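Local coordinates for protein transcriptional regulator, AraC family (Pseudomonas putida, PDB 3GRA) that probably acts as a sequence-specific DNA-binding transcription factor, this chain being its DJ-1/PfpI-like domain without the AraC-type helix-turn-helix part, at residues R7-L12 and T42-D47; L72-V77 and G101-G106; E89-L94 and L114-V119; D121-S126 and L151-L156. One frame throughout, in Å; residues are numbered along the deposited sequence.

Contact 1. Residues R7-L12 and T42-D47. With EDO (1,2-ethanediol), chain C.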
loop_
_atom_site.group_PDB
_atom_site.type_symbol
_atom_site.label_atom_id
_atom_site.label_comp_id
_atom_site.label_asym_id
_atom_site.label_seq_id
_atom_site.Cartn_x
_atom_site.Cartn_y
_atom_site.Cartn_z
ATOM N N ARG A 7 13.147 -0.864 15.587
ATOM C CA ARG A 7 13.506 -0.756 14.169
ATOM C C ARG A 7 13.013 -1.914 13.317
ATOM O O ARG A 7 13.396 -3.057 13.538
ATOM C CB ARG A 7 15.029 -0.659 13.995
ATOM C CG ARG A 7 15.611 0.748 14.100
ATOM C CD ARG A 7 16.871 0.862 13.241
ATOM N NE ARG A 7 16.597 0.502 11.845
ATOM C CZ ARG A 7 15.962 1.287 10.975
ATOM N NH1 ARG A 7 15.538 2.488 11.347
ATOM N NH2 ARG A 7 15.730 0.867 9.740
ATOM N N VAL A 8 12.174 -1.613 12.334
ATOM C CA VAL A 8 11.664 -2.649 11.445
ATOM C C VAL A 8 11.783 -2.283 9.965
ATOM O O VAL A 8 11.301 -1.246 9.526
ATOM C CB VAL A 8 10.194 -2.980 11.766
ATOM C CG1 VAL A 8 9.372 -1.708 11.744
ATOM C CG2 VAL A 8 9.640 -3.997 10.753
ATOM N N ASP A 9 12.437 -3.152 9.201
ATOM C CA ASP A 9 12.613 -2.949 7.764
ATOM C C ASP A 9 11.783 -3.959 6.965
ATOM O O ASP A 9 11.585 -5.098 7.386
ATOM C CB ASP A 9 14.083 -3.073 7.372
ATOM C CG ASP A 9 14.857 -1.779 7.568
ATOM O OD1 ASP A 9 14.245 -0.763 7.977
ATOM O OD2 ASP A 9 16.079 -1.784 7.303
ATOM N N PHE A 10 11.328 -3.531 5.793
ATOM C CA PHE A 10 10.498 -4.356 4.938
ATOM C C PHE A 10 11.151 -4.634 3.596
ATOM O O PHE A 10 11.402 -3.711 2.823
ATOM C CB PHE A 10 9.159 -3.654 4.687
ATOM C CG PHE A 10 8.360 -3.384 5.933
ATOM C CD1 PHE A 10 7.392 -4.281 6.362
ATOM C CD2 PHE A 10 8.554 -2.205 6.660
ATOM C CE1 PHE A 10 6.618 -4.013 7.496
ATOM C CE2 PHE A 10 7.790 -1.924 7.795
ATOM C CZ PHE A 10 6.820 -2.829 8.212
ATOM N N ILE A 11 11.421 -5.901 3.305
ATOM C CA ILE A 11 12.001 -6.246 2.016
ATOM C C ILE A 11 10.851 -6.371 1.022
ATOM O O ILE A 11 10.015 -7.272 1.135
ATOM C CB ILE A 11 12.783 -7.580 2.071
ATOM C CG1 ILE A 11 13.973 -7.450 3.027
ATOM C CG2 ILE A 11 13.316 -7.924 0.680
ATOM C CD1 ILE A 11 14.685 -8.738 3.276
ATOM N N LEU A 12 10.795 -5.456 0.060
ATOM C CA LEU A 12 9.721 -5.476 -0.933
ATOM C C LEU A 12 10.153 -6.276 -2.146
ATOM O O LEU A 12 11.095 -5.893 -2.838
ATOM C CB LEU A 12 9.360 -4.051 -1.367
ATOM C CG LEU A 12 9.065 -3.002 -0.280
ATOM C CD1 LEU A 12 8.700 -1.690 -0.963
ATOM C CD2 LEU A 12 7.905 -3.463 0.631
ATOM N N THR A 42 12.137 1.214 7.154
ATOM C CA THR A 42 12.668 1.522 5.831
ATOM C C THR A 42 12.305 0.483 4.767
ATOM O O THR A 42 12.440 -0.720 4.982
ATOM C CB THR A 42 14.203 1.591 5.842
ATOM O OG1 THR A 42 14.645 2.317 6.991
ATOM C CG2 THR A 42 14.707 2.293 4.595
ATOM N N PRO A 43 11.813 0.941 3.611
ATOM C CA PRO A 43 11.475 -0.025 2.569
ATOM C C PRO A 43 12.819 -0.441 1.950
ATOM O O PRO A 43 13.680 0.411 1.696
ATOM C CB PRO A 43 10.597 0.785 1.614
ATOM C CG PRO A 43 11.126 2.193 1.764
ATOM C CD PRO A 43 11.418 2.312 3.241
ATOM N N LEU A 44 13.003 -1.742 1.751
ATOM C CA LEU A 44 14.242 -2.266 1.196
ATOM C C LEU A 44 14.040 -3.093 -0.083
ATOM O O LEU A 44 13.024 -3.760 -0.256
ATOM C CB LEU A 44 14.965 -3.136 2.238
ATOM C CG LEU A 44 15.433 -2.573 3.590
ATOM C CD1 LEU A 44 16.106 -3.717 4.359
ATOM C CD2 LEU A 44 16.408 -1.415 3.416
ATOM N N SER A 45 15.025 -3.033 -0.973
ATOM C CA SER A 45 15.000 -3.774 -2.233
ATOM C C SER A 45 16.259 -4.606 -2.346
ATOM O O SER A 45 17.346 -4.144 -2.007
ATOM C CB SER A 45 14.948 -2.822 -3.426
ATOM O OG SER A 45 15.305 -3.510 -4.623
ATOM N N LEU A 46 16.109 -5.835 -2.823
ATOM C CA LEU A 46 17.245 -6.722 -2.993
ATOM C C LEU A 46 18.121 -6.231 -4.137
ATOM O O LEU A 46 19.346 -6.264 -4.041
ATOM C CB LEU A 46 16.760 -8.150 -3.251
ATOM C CG LEU A 46 15.989 -8.737 -2.062
ATOM C CD1 LEU A 46 15.614 -10.174 -2.328
ATOM C CD2 LEU A 46 16.857 -8.644 -0.804
ATOM N N ASP A 47 17.506 -5.776 -5.221
ATOM C CA ASP A 47 18.278 -5.240 -6.335
ATOM C C ASP A 47 17.601 -4.010 -6.926
ATOM O O ASP A 47 16.603 -4.116 -7.634
ATOM C CB ASP A 47 18.514 -6.301 -7.426
ATOM C CG ASP A 47 17.254 -6.657 -8.191
ATOM O OD1 ASP A 47 16.537 -7.597 -7.771
ATOM O OD2 ASP A 47 16.977 -5.986 -9.216
HETATM C C1 EDO C . 13.186 -7.665 -4.817
HETATM O O1 EDO C . 13.413 -6.822 -3.693
HETATM C C2 EDO C . 13.065 -6.818 -6.112
HETATM O O2 EDO C . 13.228 -5.408 -5.822
#
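Arg7, near the start of strand 6-12, reaches Thr42 of the parallel strand 39-45. A bend at chi3 (56°) swings NE of Arg7 round, and NH2 gives an N-H to Thr42 OG1 at 3.3 Å, the oxygen lying in the guanidinium plane. The same nitrogen pairs with Asp9 OD1 in a salt bridge of 2.8 Å, so the buried carboxylate is probably balanced by the arginine. Asp9 and Thr42 lie side by side and point the same way, OD1 standing 3.2 Å from Thr42 CB. Leu44 crosses Asp9 obliquely, its CD1 3.5 Å from Asp9 OD2. These strands belong to the beta-alpha-beta unit 6-12, 18-34, 39-45, where Phe10 N binds Thr42 O, Leu44 N binds Phe10 O and Leu12 N binds Leu44 O. On the face of Phe10 and Pro43, the Phe10 ring makes an edge-to-face contact with Phe21 of helix 18-34. Leu12 runs alongside Pro43, with CD1 4.0 Å from Pro43 CB. Ile11 and Leu46 stand at about a right angle, CG2 of Ile11 3.9 Å from CD2 of Leu46. A 1,2-ethanediol links Leu12 O to Leu46 N through its O1, while its O2 bonds Ser45 OG.

Contact 2. Residues L72-V77 and G101-G106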
loop_
_atom_site.group_PDB
_atom_site.type_symbol
_atom_site.label_atom_id
_atom_site.label_comp_id
_atom_site.label_asym_id
_atom_site.label_seq_id
_atom_site.Cartn_x
_atom_site.Cartn_y
_atom_site.Cartn_z
ATOM N N LEU A 72 18.756 -3.815 13.159
ATOM C CA LEU A 72 17.342 -4.166 13.080
ATOM C C LEU A 72 16.776 -5.045 14.184
ATOM O O LEU A 72 17.440 -5.945 14.688
ATOM C CB LEU A 72 17.056 -4.854 11.742
ATOM C CG LEU A 72 16.436 -4.038 10.606
ATOM C CD1 LEU A 72 17.210 -2.746 10.406
ATOM C CD2 LEU A 72 16.431 -4.874 9.330
ATOM N N ASP A 73 15.528 -4.776 14.544
ATOM C CA ASP A 73 14.820 -5.586 15.526
ATOM C C ASP A 73 13.935 -6.552 14.747
ATOM O O ASP A 73 13.649 -7.656 15.211
ATOM C CB ASP A 73 13.943 -4.721 16.424
ATOM C CG ASP A 73 14.753 -3.921 17.423
ATOM O OD1 ASP A 73 15.522 -4.534 18.197
ATOM O OD2 ASP A 73 14.617 -2.686 17.438
ATOM N N LEU A 74 13.518 -6.144 13.548
ATOM C CA LEU A 74 12.639 -6.982 12.735
ATOM C C LEU A 74 12.743 -6.746 11.233
ATOM O O LEU A 74 12.594 -5.626 10.748
ATOM C CB LEU A 74 11.186 -6.781 13.177
ATOM C CG LEU A 74 10.056 -7.406 12.344
ATOM C CD1 LEU A 74 10.061 -8.927 12.478
ATOM C CD2 LEU A 74 8.728 -6.821 12.802
ATOM N N LEU A 75 12.994 -7.825 10.508
ATOM C CA LEU A 75 13.106 -7.792 9.060
ATOM C C LEU A 75 11.903 -8.560 8.536
ATOM O O LEU A 75 11.743 -9.740 8.832
ATOM C CB LEU A 75 14.398 -8.487 8.612
ATOM C CG LEU A 75 14.770 -8.441 7.124
ATOM C CD1 LEU A 75 14.845 -6.992 6.655
ATOM C CD2 LEU A 75 16.124 -9.114 6.920
ATOM N N VAL A 76 11.067 -7.875 7.760
ATOM C CA VAL A 76 9.866 -8.459 7.191
ATOM C C VAL A 76 9.942 -8.658 5.671
ATOM O O VAL A 76 10.288 -7.736 4.923
ATOM C CB VAL A 76 8.647 -7.570 7.495
ATOM C CG1 VAL A 76 7.359 -8.310 7.156
ATOM C CG2 VAL A 76 8.659 -7.152 8.970
ATOM N N VAL A 77 9.616 -9.868 5.220
ATOM C CA VAL A 77 9.626 -10.165 3.800
ATOM C C VAL A 77 8.210 -9.959 3.274
ATOM O O VAL A 77 7.249 -10.631 3.708
ATOM C CB VAL A 77 10.065 -11.619 3.496
ATOM C CG1 VAL A 77 10.087 -11.830 1.972
ATOM C CG2 VAL A 77 11.443 -11.893 4.084
ATOM N N GLY A 101 19.823 -12.824 16.220
ATOM C CA GLY A 101 18.867 -12.575 17.287
ATOM C C GLY A 101 17.661 -11.768 16.845
ATOM O O GLY A 101 16.813 -11.412 17.660
HETATM N N MSE A 102 17.584 -11.479 15.549
HETATM C CA MSE A 102 16.478 -10.702 14.987
HETATM C C MSE A 102 15.148 -11.442 14.933
HETATM O O MSE A 102 15.101 -12.662 14.833
HETATM C CB MSE A 102 16.793 -10.277 13.556
HETATM C CG MSE A 102 17.827 -9.189 13.384
HETATM SE SE MSE A 102 17.940 -8.711 11.633
HETATM C CE MSE A 102 16.380 -8.286 11.338
ATOM N N ALA A 103 14.060 -10.683 15.000
ATOM C CA ALA A 103 12.738 -11.267 14.857
ATOM C C ALA A 103 12.599 -11.209 13.334
ATOM O O ALA A 103 13.219 -10.349 12.692
ATOM C CB ALA A 103 11.680 -10.394 15.532
ATOM N N LEU A 104 11.822 -12.115 12.754
ATOM C CA LEU A 104 11.638 -12.133 11.298
ATOM C C LEU A 104 10.165 -12.227 10.936
ATOM O O LEU A 104 9.371 -12.797 11.695
ATOM C CB LEU A 104 12.399 -13.303 10.677
ATOM C CG LEU A 104 13.912 -13.258 10.853
ATOM C CD1 LEU A 104 14.533 -14.518 10.245
ATOM C CD2 LEU A 104 14.463 -11.996 10.196
ATOM N N GLY A 105 9.800 -11.677 9.777
ATOM C CA GLY A 105 8.405 -11.686 9.370
ATOM C C GLY A 105 8.102 -11.832 7.890
ATOM O O GLY A 105 9.011 -11.819 7.049
ATOM N N GLY A 106 6.809 -11.964 7.582
ATOM C CA GLY A 106 6.361 -12.119 6.204
ATOM C C GLY A 106 4.899 -11.759 5.990
ATOM O O GLY A 106 4.034 -12.152 6.781
#
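In the beta-alpha-beta unit of strand 74-78, helix 90-100 and strand 103-107, Leu74 to Val77 run parallel to Ala103 to Gly106 in the buried middle of the sheet. Before the pairing begins, Met102, a selenomethionine, closes the near end. Its chain bends at chi3 (57°), placing CE 3.5 Å from CB of Leu72, the two side chains lying aslant. That same CE is pressed 3.4 Å from Leu75 CB, closer than usual for two carbons. Leu104 also reaches Leu75 CB, with CD2 at 3.9 Å. Leu75 thus has neighbours from two residues of strand 103-107 and its approach, on the face it shares with Leu104, where Cys97 of helix 90-100 also packs. This is the mixed, mostly parallel central sheet of the DJ-1/PfpI domain, flanked by helices. Four backbone bonds hold the two strands: Ala103 N to Asp73 O, a weak one from Leu75 N to Ala103 O, Gly105 N to Leu75 O, and Val77 N to Gly105 O. The last is short, at 2.7 Å, and nearly straight (176°), although its donor stands above the carbonyl plane of Gly105. On the opposite face, Leu74 lays CD1 3.8 Å from Ala103 CB and 3.5 Å from Ala103 C. Further along that face, a CB on Gly105 would come only 3.4 Å from Val76 CG1, and the glycine avoids this crowding. Asp73 OD2 accepts a bond from Arg7 N.

Contact 3. Residues E89-L94 and L114-V119. With MG (magnesium ion), chain E; EDO (1,2-ethanediol), chain D.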
loop_
_atom_site.group_PDB
_atom_site.type_symbol
_atom_site.label_atom_id
_atom_site.label_comp_id
_atom_site.label_asym_id
_atom_site.label_seq_id
_atom_site.Cartn_x
_atom_site.Cartn_y
_atom_site.Cartn_z
ATOM N N GLU A 89 19.055 -15.880 -2.430
ATOM C CA GLU A 89 19.908 -15.204 -1.464
ATOM C C GLU A 89 19.248 -15.045 -0.104
ATOM O O GLU A 89 19.927 -14.984 0.936
ATOM C CB GLU A 89 20.281 -13.816 -1.990
ATOM C CG GLU A 89 19.053 -12.970 -2.290
ATOM C CD GLU A 89 19.375 -11.708 -3.031
ATOM O OE1 GLU A 89 20.204 -10.922 -2.527
ATOM O OE2 GLU A 89 18.799 -11.499 -4.114
ATOM N N LEU A 90 17.921 -14.975 -0.107
ATOM C CA LEU A 90 17.173 -14.768 1.144
ATOM C C LEU A 90 17.405 -15.866 2.163
ATOM O O LEU A 90 17.279 -15.643 3.346
ATOM C CB LEU A 90 15.683 -14.648 0.845
ATOM C CG LEU A 90 15.263 -13.443 0.027
ATOM C CD1 LEU A 90 13.766 -13.498 -0.248
ATOM C CD2 LEU A 90 15.625 -12.168 0.777
ATOM N N ASP A 91 17.786 -17.050 1.693
ATOM C CA ASP A 91 18.019 -18.168 2.614
ATOM C C ASP A 91 19.099 -17.943 3.669
ATOM O O ASP A 91 18.793 -18.075 4.842
ATOM C CB ASP A 91 18.282 -19.458 1.866
ATOM C CG ASP A 91 17.035 -19.983 1.179
ATOM O OD1 ASP A 91 15.971 -19.389 1.390
ATOM O OD2 ASP A 91 17.115 -20.985 0.431
ATOM N N ARG A 92 20.334 -17.625 3.277
ATOM C CA ARG A 92 21.377 -17.409 4.268
ATOM C C ARG A 92 21.205 -16.040 4.911
ATOM O O ARG A 92 21.559 -15.845 6.081
ATOM C CB ARG A 92 22.768 -17.549 3.662
ATOM C CG ARG A 92 22.809 -17.269 2.175
ATOM C CD ARG A 92 24.171 -17.592 1.600
ATOM N NE ARG A 92 24.334 -16.960 0.296
ATOM C CZ ARG A 92 24.665 -15.687 0.120
ATOM N NH1 ARG A 92 24.883 -14.896 1.164
ATOM N NH2 ARG A 92 24.764 -15.200 -1.107
ATOM N N LEU A 93 20.626 -15.093 4.177
ATOM C CA LEU A 93 20.400 -13.759 4.724
ATOM C C LEU A 93 19.464 -13.826 5.936
ATOM O O LEU A 93 19.710 -13.200 6.977
ATOM C CB LEU A 93 19.775 -12.846 3.666
ATOM C CG LEU A 93 19.425 -11.421 4.099
ATOM C CD1 LEU A 93 20.695 -10.619 4.306
ATOM C CD2 LEU A 93 18.564 -10.773 3.027
ATOM N N LEU A 94 18.385 -14.587 5.800
ATOM C CA LEU A 94 17.419 -14.709 6.876
ATOM C C LEU A 94 17.955 -15.609 7.983
ATOM O O LEU A 94 17.678 -15.390 9.163
ATOM C CB LEU A 94 16.094 -15.239 6.316
ATOM C CG LEU A 94 15.411 -14.253 5.351
ATOM C CD1 LEU A 94 14.496 -14.994 4.384
ATOM C CD2 LEU A 94 14.633 -13.227 6.141
ATOM N N LEU A 114 10.615 -17.440 4.606
ATOM C CA LEU A 114 11.136 -17.722 5.938
ATOM C C LEU A 114 11.146 -19.243 6.088
ATOM O O LEU A 114 12.004 -19.808 6.758
ATOM C CB LEU A 114 10.228 -17.105 6.999
ATOM C CG LEU A 114 10.381 -15.604 7.280
ATOM C CD1 LEU A 114 10.513 -14.820 5.985
ATOM C CD2 LEU A 114 9.175 -15.132 8.097
ATOM N N GLY A 115 10.183 -19.898 5.451
ATOM C CA GLY A 115 10.101 -21.347 5.516
ATOM C C GLY A 115 11.286 -22.020 4.839
ATOM O O GLY A 115 11.946 -22.876 5.430
ATOM N N ARG A 116 11.555 -21.619 3.599
ATOM C CA ARG A 116 12.660 -22.173 2.827
ATOM C C ARG A 116 14.000 -21.895 3.504
ATOM O O ARG A 116 14.932 -22.699 3.417
ATOM C CB ARG A 116 12.670 -21.573 1.419
ATOM C CG ARG A 116 13.694 -22.197 0.473
ATOM C CD ARG A 116 13.702 -21.456 -0.852
ATOM N NE ARG A 116 14.147 -20.080 -0.666
ATOM C CZ ARG A 116 14.067 -19.121 -1.580
ATOM N NH1 ARG A 116 13.551 -19.370 -2.772
ATOM N NH2 ARG A 116 14.509 -17.906 -1.291
ATOM N N ALA A 117 14.093 -20.750 4.173
ATOM C CA ALA A 117 15.322 -20.372 4.863
ATOM C C ALA A 117 15.570 -21.237 6.106
ATOM O O ALA A 117 16.679 -21.269 6.634
ATOM C CB ALA A 117 15.256 -18.897 5.257
ATOM N N GLY A 118 14.532 -21.929 6.563
ATOM C CA GLY A 118 14.658 -22.769 7.740
ATOM C C GLY A 118 14.600 -21.988 9.043
ATOM O O GLY A 118 15.170 -22.412 10.049
ATOM N N VAL A 119 13.911 -20.853 9.045
ATOM C CA VAL A 119 13.812 -20.043 10.251
ATOM C C VAL A 119 12.439 -20.172 10.920
ATOM O O VAL A 119 12.153 -19.492 11.902
ATOM C CB VAL A 119 14.081 -18.543 9.951
ATOM C CG1 VAL A 119 15.460 -18.374 9.346
ATOM C CG2 VAL A 119 13.010 -17.993 9.002
HETATM MG MG MG E . 17.934 -22.321 -0.924
HETATM C C1 EDO D . 22.113 -17.086 -3.530
HETATM O O1 EDO D . 22.933 -17.236 -2.358
HETATM C C2 EDO D . 22.823 -16.127 -4.499
HETATM O O2 EDO D . 24.063 -15.711 -3.905
HETATM O O HOH W 1 19.741 -23.414 -2.059
HETATM O O HOH W 2 16.726 -22.132 -2.519
HETATM O O HOH W 3 16.958 -24.067 -0.504
HETATM O O HOH W 4 19.515 -22.507 0.573
HETATM O O HOH W 5 18.960 -20.884 -2.006
#
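Asp91 and Arg116 form the polar part of a close meeting between two helix ends, where the CA atoms of Asp91 and Ala117 come within 4.1 Å. Arg116 NE donates to Asp91 OD1 at 2.8 Å, meeting the oxygen on its syn side, and NH2 adds a weak bond to the same atom. The side chains stand at about a right angle, with carboxylate and guanidinium planes 74° apart. Arg116 NH1 donates to Lys86 O. Asp91 OD2 binds the magnesium ion at 2.1 Å, and five waters complete its six oxygen ligands. An alanine in place of Arg116 would probably leave Asp91 OD1 without its charged partner, Lys86 O without the bond from NH1, and the metal-binding carboxylate less restrained in its rotation.

The tightly packed part is made by Ala117, Leu94 and Val119. Ala117 CB lies 3.9 Å from Leu94 CB and 3.7 Å from the backbone carbonyl Asp91 O, and Val119 CG1 rests 3.7 Å from the carbonyl Leu94 O. Leu94 CD1 to Leu114 CD1, at 4.3 Å, is looser. On the solvent side, exposed Arg92 turns away from residues 114-119 and holds a 1,2-ethanediol by NH2. Gly118, with positive phi, ends helix 110-117 in a Schellman motif and turns the chain so that Val119 faces Leu94. Both Leu94 and Leu114 also touch Val77, which seats the two helices against strand 74-78, while Leu90 leans on Leu46.

Contact 4. Residues D121-S126 and L151-L156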
loop_
_atom_site.group_PDB
_atom_site.type_symbol
_atom_site.label_atom_id
_atom_site.label_comp_id
_atom_site.label_asym_id
_atom_site.label_seq_id
_atom_site.Cartn_x
_atom_site.Cartn_y
_atom_site.Cartn_z
ATOM N N ASP A 121 11.318 -23.293 11.709
ATOM C CA ASP A 121 11.364 -24.649 12.219
ATOM C C ASP A 121 10.821 -24.689 13.623
ATOM O O ASP A 121 11.411 -24.125 14.543
ATOM C CB ASP A 121 12.793 -25.179 12.208
ATOM C CG ASP A 121 13.213 -25.676 10.849
ATOM O OD1 ASP A 121 12.441 -25.500 9.883
ATOM O OD2 ASP A 121 14.320 -26.245 10.749
ATOM N N ASP A 122 9.684 -25.359 13.771
ATOM C CA ASP A 122 9.009 -25.507 15.048
ATOM C C ASP A 122 8.368 -24.190 15.451
ATOM O O ASP A 122 8.400 -23.776 16.618
ATOM C CB ASP A 122 9.998 -25.981 16.112
ATOM C CG ASP A 122 9.309 -26.532 17.339
ATOM O OD1 ASP A 122 8.387 -27.365 17.181
ATOM O OD2 ASP A 122 9.692 -26.143 18.460
ATOM N N TYR A 123 7.778 -23.535 14.459
ATOM C CA TYR A 123 7.100 -22.255 14.654
ATOM C C TYR A 123 5.777 -22.296 13.908
ATOM O O TYR A 123 5.592 -23.087 12.973
ATOM C CB TYR A 123 7.930 -21.114 14.071
ATOM C CG TYR A 123 8.986 -20.503 14.974
ATOM C CD1 TYR A 123 8.654 -19.491 15.880
ATOM C CD2 TYR A 123 10.336 -20.855 14.840
ATOM C CE1 TYR A 123 9.632 -18.833 16.617
ATOM C CE2 TYR A 123 11.323 -20.206 15.566
ATOM C CZ TYR A 123 10.971 -19.188 16.453
ATOM O OH TYR A 123 11.955 -18.489 17.130
ATOM N N GLY A 124 4.854 -21.439 14.320
ATOM C CA GLY A 124 3.585 -21.371 13.630
ATOM C C GLY A 124 3.729 -20.193 12.693
ATOM O O GLY A 124 4.653 -19.401 12.850
ATOM N N CYS A 125 2.845 -20.082 11.709
ATOM C CA CYS A 125 2.884 -18.960 10.787
ATOM C C CYS A 125 1.596 -18.910 9.987
ATOM O O CYS A 125 0.815 -19.865 9.973
ATOM C CB CYS A 125 4.071 -19.075 9.813
ATOM S SG CYS A 125 3.855 -20.285 8.449
ATOM N N SER A 126 1.396 -17.781 9.320
ATOM C CA SER A 126 0.238 -17.553 8.471
ATOM C C SER A 126 0.768 -17.313 7.068
ATOM O O SER A 126 1.769 -16.618 6.875
ATOM C CB SER A 126 -0.555 -16.321 8.935
ATOM O OG SER A 126 -1.341 -16.624 10.068
ATOM N N LEU A 151 1.442 -14.481 15.616
ATOM C CA LEU A 151 2.409 -13.823 16.479
ATOM C C LEU A 151 2.991 -14.907 17.358
ATOM O O LEU A 151 2.501 -15.166 18.454
ATOM C CB LEU A 151 1.712 -12.781 17.341
ATOM C CG LEU A 151 0.871 -11.757 16.572
ATOM C CD1 LEU A 151 -0.207 -11.214 17.488
ATOM C CD2 LEU A 151 1.769 -10.648 16.009
ATOM N N ASP A 152 4.026 -15.562 16.852
ATOM C CA ASP A 152 4.665 -16.638 17.583
ATOM C C ASP A 152 6.094 -16.258 17.927
ATOM O O ASP A 152 7.000 -16.429 17.122
ATOM C CB ASP A 152 4.632 -17.912 16.739
ATOM C CG ASP A 152 5.270 -19.088 17.435
ATOM O OD1 ASP A 152 5.383 -19.055 18.680
ATOM O OD2 ASP A 152 5.644 -20.051 16.737
ATOM N N ARG A 153 6.273 -15.710 19.124
ATOM C CA ARG A 153 7.588 -15.302 19.604
ATOM C C ARG A 153 8.217 -14.240 18.717
ATOM O O ARG A 153 7.715 -13.115 18.631
ATOM C CB ARG A 153 8.496 -16.531 19.704
ATOM C CG ARG A 153 8.079 -17.448 20.842
ATOM C CD ARG A 153 8.715 -18.813 20.746
ATOM N NE ARG A 153 8.068 -19.632 19.725
ATOM C CZ ARG A 153 8.514 -20.819 19.344
ATOM N NH1 ARG A 153 9.602 -21.314 19.908
ATOM N NH2 ARG A 153 7.891 -21.497 18.385
ATOM N N ASP A 154 9.313 -14.601 18.057
ATOM C CA ASP A 154 10.007 -13.672 17.173
ATOM C C ASP A 154 9.791 -14.028 15.687
ATOM O O ASP A 154 10.664 -13.817 14.846
ATOM C CB ASP A 154 11.500 -13.636 17.525
ATOM C CG ASP A 154 12.121 -15.000 17.520
ATOM O OD1 ASP A 154 11.376 -15.995 17.351
ATOM O OD2 ASP A 154 13.354 -15.090 17.682
ATOM N N ARG A 155 8.613 -14.571 15.388
ATOM C CA ARG A 155 8.232 -14.899 14.024
ATOM C C ARG A 155 6.800 -14.399 13.804
ATOM O O ARG A 155 5.818 -14.973 14.297
ATOM C CB ARG A 155 8.350 -16.403 13.763
ATOM C CG ARG A 155 9.793 -16.929 13.853
ATOM C CD ARG A 155 10.724 -16.370 12.759
ATOM N NE ARG A 155 12.118 -16.769 12.998
ATOM C CZ ARG A 155 12.968 -16.112 13.794
ATOM N NH1 ARG A 155 12.594 -15.008 14.423
ATOM N NH2 ARG A 155 14.191 -16.576 13.990
ATOM N N LEU A 156 6.711 -13.288 13.086
ATOM C CA LEU A 156 5.453 -12.637 12.781
ATOM C C LEU A 156 5.071 -12.801 11.294
ATOM O O LEU A 156 5.864 -12.518 10.387
ATOM C CB LEU A 156 5.558 -11.150 13.140
ATOM C CG LEU A 156 5.661 -10.776 14.626
ATOM C CD1 LEU A 156 6.983 -11.278 15.223
ATOM C CD2 LEU A 156 5.570 -9.262 14.759
HETATM O O HOH W 6 4.798 -16.554 12.141
#
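Tyr123 lies between two arginines of segment 151-156, its ring gripped on both faces. Over one face Arg155 sets CG 3.5 Å from the ring centroid, a CH-pi contact 17° off the normal. Against the opposite face leans the Arg153 guanidinium in an off-centre cation-pi contact, CZ 4.0 Å from the centroid and the two planes 31° apart.

Hydrogen bonds fix the ring's far end and the backbone. Tyr123 OH donates to the syn lone pair of Asp154 OD1 at 2.6 Å, the side chains meeting at about a right angle. Gly124 N donates to Asp152 OD2 at 2.9 Å. Arg153 NH2 reaches Asp122 O in the plane of that carbonyl, again at 2.9 Å. Asp152, Arg153 and Asp154, the partners in these bonds, belong to a type II' turn from Asp152 to Arg155, which joins edge strand 149-152 to its antiparallel neighbour 155-158 in a tight beta hairpin; a short, weakly bonded strand, about 123-125, comes up against it. A leucine in place of Tyr123 would probably leave Asp154 OD1 without its hydroxyl donor and the Arg153 guanidinium without an aromatic face to lie on.

Charged pairs complete the set. Arg153 grips Asp152 side-on, NE to OD1 at 2.9 Å and NH2 to OD2 at 3.1 Å. OD2 therefore accepts both Arg153 NH2 and Gly124 N, which approach from opposite faces of the carboxylate. Asp122 OD1 has its salt bridge with Arg143.

How the contacts relate
From the N terminus, contact 1 closes the first loop, pairing strand 6-12 with strand 39-45 over helix 18-34, before contact 2 opens. Contact 2 does the same for strands 74-78 and 103-107 over helix 90-100. Strands 6-12 and 74-78 are neighbours, so Asp9 O and Ile11 N bond to Val76 and the two contacts share one sheet. Contact 3 crosses contact 2: its segments alternate with those of 72-77 and 101-106, and Leu114 packs on Gly105. Contact 4 follows in series, closing the loop between 126 and 151. Leu104 N bonds to Asp154 O, extending the sheet to its hairpin edge, and Arg155 NE reaches Val119 O of contact 3.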